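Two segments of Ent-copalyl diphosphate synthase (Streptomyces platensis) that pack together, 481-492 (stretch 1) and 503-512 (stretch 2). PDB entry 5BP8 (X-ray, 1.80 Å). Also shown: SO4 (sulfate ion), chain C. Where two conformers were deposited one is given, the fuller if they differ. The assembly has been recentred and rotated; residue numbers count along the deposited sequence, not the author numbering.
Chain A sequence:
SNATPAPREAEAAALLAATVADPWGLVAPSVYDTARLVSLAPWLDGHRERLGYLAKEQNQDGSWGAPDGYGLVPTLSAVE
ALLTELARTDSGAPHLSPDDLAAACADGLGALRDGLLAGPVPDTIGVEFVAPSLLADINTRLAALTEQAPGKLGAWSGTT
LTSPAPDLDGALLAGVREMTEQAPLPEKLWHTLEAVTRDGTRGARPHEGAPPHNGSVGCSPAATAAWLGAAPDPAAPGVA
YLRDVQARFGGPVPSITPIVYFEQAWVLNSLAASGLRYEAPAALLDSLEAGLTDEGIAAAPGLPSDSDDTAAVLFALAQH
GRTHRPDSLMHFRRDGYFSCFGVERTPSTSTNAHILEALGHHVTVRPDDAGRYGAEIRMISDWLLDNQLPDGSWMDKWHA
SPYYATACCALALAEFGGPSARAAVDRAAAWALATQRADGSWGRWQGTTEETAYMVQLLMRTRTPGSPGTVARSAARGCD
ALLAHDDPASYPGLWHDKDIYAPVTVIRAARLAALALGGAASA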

# COMPACT_ATOMS: atom_id res chain seq x y z
N ALA A 481 22.27 -11.77 -1.10
CA ALA A 481 21.70 -10.67 -1.86
C ALA A 481 21.29 -9.49 -0.97
O ALA A 481 21.50 -8.31 -1.32
CB ALA A 481 20.52 -11.14 -2.70
N LEU A 482 20.70 -9.79 0.18
CA LEU A 482 20.27 -8.74 1.10
C LEU A 482 21.45 -7.96 1.67
O LEU A 482 21.37 -6.73 1.85
CB LEU A 482 19.43 -9.34 2.24
CG LEU A 482 18.07 -9.93 1.84
CD1 LEU A 482 17.44 -10.62 3.05
CD2 LEU A 482 17.13 -8.84 1.31
N LEU A 483 22.54 -8.67 1.97
CA LEU A 483 23.75 -8.06 2.48
C LEU A 483 24.48 -7.25 1.41
O LEU A 483 25.16 -6.29 1.74
CB LEU A 483 24.70 -9.13 3.04
CG LEU A 483 24.19 -9.80 4.31
CD1 LEU A 483 24.96 -11.07 4.63
CD2 LEU A 483 24.21 -8.82 5.48
N ALA A 484 24.35 -7.64 0.15
CA ALA A 484 25.08 -7.00 -0.92
C ALA A 484 24.53 -5.61 -1.26
O ALA A 484 25.27 -4.75 -1.75
CB ALA A 484 25.06 -7.87 -2.17
N HIS A 485 23.24 -5.39 -0.99
CA HIS A 485 22.62 -4.14 -1.37
C HIS A 485 21.39 -3.89 -0.51
O HIS A 485 20.52 -4.76 -0.41
CB HIS A 485 22.21 -4.18 -2.84
CG HIS A 485 21.69 -2.88 -3.35
ND1 HIS A 485 20.35 -2.64 -3.55
CD2 HIS A 485 22.33 -1.72 -3.63
CE1 HIS A 485 20.19 -1.40 -3.97
NE2 HIS A 485 21.38 -0.83 -4.04
N ASP A 486 21.36 -2.72 0.11
CA ASP A 486 20.20 -2.28 0.86
C ASP A 486 20.12 -0.79 0.75
O ASP A 486 20.97 -0.07 1.29
CB ASP A 486 20.31 -2.69 2.33
CG ASP A 486 19.01 -2.46 3.08
OD1 ASP A 486 17.94 -2.75 2.51
OD2 ASP A 486 19.06 -1.97 4.23
N ASP A 487 19.08 -0.32 0.07
CA ASP A 487 18.92 1.12 -0.14
C ASP A 487 17.47 1.47 0.14
O ASP A 487 16.67 1.55 -0.78
CB ASP A 487 19.31 1.51 -1.57
CG ASP A 487 19.22 3.01 -1.81
OD1 ASP A 487 19.42 3.77 -0.86
OD2 ASP A 487 18.95 3.44 -2.94
N PRO A 488 17.12 1.68 1.43
CA PRO A 488 15.72 1.95 1.80
C PRO A 488 15.10 3.12 1.07
O PRO A 488 13.90 3.13 0.83
CB PRO A 488 15.79 2.25 3.29
CG PRO A 488 16.97 1.46 3.76
CD PRO A 488 17.96 1.44 2.62
N ALA A 489 15.93 4.09 0.70
CA ALA A 489 15.48 5.27 -0.05
C ALA A 489 14.93 4.93 -1.43
O ALA A 489 14.22 5.75 -2.00
CB ALA A 489 16.61 6.30 -0.18
N SER A 490 15.26 3.75 -1.96
CA SER A 490 14.79 3.35 -3.28
C SER A 490 13.98 2.04 -3.26
O SER A 490 13.74 1.46 -4.30
CB SER A 490 15.98 3.24 -4.24
OG SER A 490 16.61 4.50 -4.34
N TYR A 491 13.56 1.58 -2.09
CA TYR A 491 12.71 0.38 -2.06
C TYR A 491 11.51 0.62 -2.97
O TYR A 491 10.82 1.63 -2.81
CB TYR A 491 12.18 0.12 -0.66
CG TYR A 491 13.15 -0.39 0.38
CD1 TYR A 491 14.37 -0.98 0.05
CD2 TYR A 491 12.79 -0.36 1.73
CE1 TYR A 491 15.21 -1.48 1.04
CE2 TYR A 491 13.62 -0.85 2.71
CZ TYR A 491 14.82 -1.43 2.36
OH TYR A 491 15.59 -1.92 3.36
N PRO A 492 11.26 -0.24 -3.95
CA PRO A 492 10.10 0.00 -4.84
C PRO A 492 8.76 -0.17 -4.13
O PRO A 492 8.65 -1.02 -3.24
CB PRO A 492 10.24 -1.08 -5.90
CG PRO A 492 11.64 -1.53 -5.82
CD PRO A 492 12.05 -1.39 -4.40
N PRO A 503 6.01 0.86 2.14
CA PRO A 503 6.11 1.08 3.59
C PRO A 503 7.52 0.68 4.05
O PRO A 503 7.81 -0.51 4.34
CB PRO A 503 5.03 0.19 4.13
CG PRO A 503 5.06 -1.02 3.21
CD PRO A 503 5.44 -0.46 1.84
N VAL A 504 8.39 1.68 4.08
CA VAL A 504 9.83 1.45 4.14
C VAL A 504 10.25 0.75 5.45
O VAL A 504 11.08 -0.13 5.45
CB VAL A 504 10.60 2.79 3.95
CG1 VAL A 504 12.08 2.63 4.25
CG2 VAL A 504 10.35 3.36 2.55
N THR A 505 9.64 1.14 6.56
CA THR A 505 10.04 0.59 7.85
C THR A 505 9.56 -0.86 7.94
O THR A 505 10.25 -1.74 8.45
CB THR A 505 9.49 1.43 8.99
OG1 THR A 505 9.97 2.78 8.84
CG2 THR A 505 9.91 0.86 10.34
N VAL A 506 8.37 -1.09 7.39
CA VAL A 506 7.86 -2.46 7.24
C VAL A 506 8.84 -3.35 6.47
O VAL A 506 9.12 -4.50 6.87
CB VAL A 506 6.44 -2.44 6.61
CG1 VAL A 506 6.00 -3.83 6.17
CG2 VAL A 506 5.43 -1.90 7.60
N ILE A 507 9.37 -2.84 5.38
CA ILE A 507 10.31 -3.61 4.59
C ILE A 507 11.63 -3.84 5.37
O ILE A 507 12.15 -4.95 5.36
CB ILE A 507 10.57 -2.92 3.24
CG1 ILE A 507 9.28 -2.88 2.41
CG2 ILE A 507 11.66 -3.65 2.45
CD1 ILE A 507 9.37 -1.94 1.21
N ARG A 508 12.12 -2.81 6.05
CA ARG A 508 13.33 -2.92 6.85
C ARG A 508 13.15 -4.01 7.91
O ARG A 508 14.10 -4.77 8.20
CB ARG A 508 13.72 -1.59 7.49
CG ARG A 508 14.15 -0.54 6.46
CD ARG A 508 14.66 0.76 7.05
NE ARG A 508 16.06 0.63 7.42
CZ ARG A 508 16.95 1.64 7.51
NH1 ARG A 508 16.62 2.91 7.24
NH2 ARG A 508 18.19 1.35 7.87
N ALA A 509 11.95 -4.11 8.49
CA ALA A 509 11.70 -5.12 9.52
C ALA A 509 11.69 -6.52 8.93
O ALA A 509 12.20 -7.46 9.53
CB ALA A 509 10.41 -4.83 10.27
N ALA A 510 11.14 -6.65 7.73
CA ALA A 510 11.16 -7.90 7.02
C ALA A 510 12.58 -8.36 6.68
O ALA A 510 12.91 -9.55 6.80
CB ALA A 510 10.30 -7.81 5.76
N ARG A 511 13.41 -7.41 6.28
CA ARG A 511 14.80 -7.69 5.96
C ARG A 511 15.53 -8.18 7.22
O ARG A 511 16.24 -9.18 7.19
CB ARG A 511 15.50 -6.47 5.39
CG ARG A 511 16.98 -6.66 5.12
CD ARG A 511 17.64 -5.38 4.62
NE ARG A 511 19.03 -5.59 4.22
CZ ARG A 511 20.10 -5.42 5.00
NH1 ARG A 511 19.99 -5.04 6.27
NH2 ARG A 511 21.31 -5.62 4.50
N LEU A 512 15.32 -7.48 8.32
CA LEU A 512 15.98 -7.85 9.58
C LEU A 512 15.61 -9.28 10.00
O LEU A 512 16.50 -10.08 10.33
CB LEU A 512 15.65 -6.83 10.67
CG LEU A 512 16.20 -7.15 12.08
CD1 LEU A 512 17.71 -7.30 12.06
CD2 LEU A 512 15.80 -6.07 13.07
S SO4 C . 23.94 -5.26 7.22
O1 SO4 C . 24.66 -6.45 7.75
O2 SO4 C . 23.82 -5.42 5.76
O3 SO4 C . 24.70 -4.02 7.50
O4 SO4 C . 22.61 -5.16 7.86
O HOH W 1 18.67 -5.48 1.43
O HOH W 2 17.54 -1.75 6.48

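Arg511 dominates the polar side of this contact. Its side chain leaves the helix of stretch 2 with chi1, chi2 and chi3 all t, an extended arm that carries the guanidinium to the end of the helix in stretch 1. There Arg511 NH2 donates to Leu482 O, 2.9 Å away and nearly linear at 167°. The last turn of a helix leaves carbonyls without an amide partner further along, and an arginine, with several N-H groups spread around the rim of a flat group, is well suited to serve one of them. NH2 has a second proton, and the NH1/NH2 side meets a sulfate ion, probably from the crystallisation liquor: Arg511 NH2 donates to SO4 O2 at 2.8 Å and Arg511 NH1 to SO4 O4 at 3.1 Å.

Asp486 approaches the same guanidinium over its face. Asp486 OD1 lies 3.5 Å from Arg511 NE, but well out of the guanidinium plane, so this salt bridge rests on opposite charge alone, with no N-H directed at the oxygen. The NE proton is used elsewhere: Arg511 NE donates to water 1 at 2.8 Å, and water 1 lies 2.7 Å from His485 O, giving a second, indirect link to the backbone after the helix.

The carboxylate of Asp486 is further employed by Tyr491, whose OH donates to Asp486 OD1 at a short 2.6 Å. This bond within stretch 1 ties the aspartate to the tyrosine that packs against the opposing helix. Water 2 extends the network, donating to Asp486 OD2 at 2.7 Å and accepting from Arg508 NE at 3.0 Å.

Below this polar layer lies the packing. Tyr491, buried and with its CA-to-CB bond toward stretch 2, offers a ring face to Ile507: the methyl CG2 of Ile507 sits 3.8 Å from the centroid of the Tyr491 ring, 26° off the normal, a CH-pi contact. Tyrosine fits here because it combines a broad apolar face with a hydroxyl that reaches the polar layer. Tyr491 CD2 lies 4.0 Å from Val504 CG1; at the ring edge, Tyr491 OH lies 3.7 Å from Arg508 CG. Aliphatic Val504 and Ile507, with no polar side-chain group to satisfy, suit buried positions against this ring.

Pro488 adds a compact apolar ring, its CB 3.9 Å from Val504 CG1 and its CG 3.8 Å from Arg508 CZ, over one face of that guanidinium. A guanidinium face carries no N-H donors, so it can lie against carbon while NE remains free to meet water. Altogether 520 Å² is buried, with Arg511 contributing most.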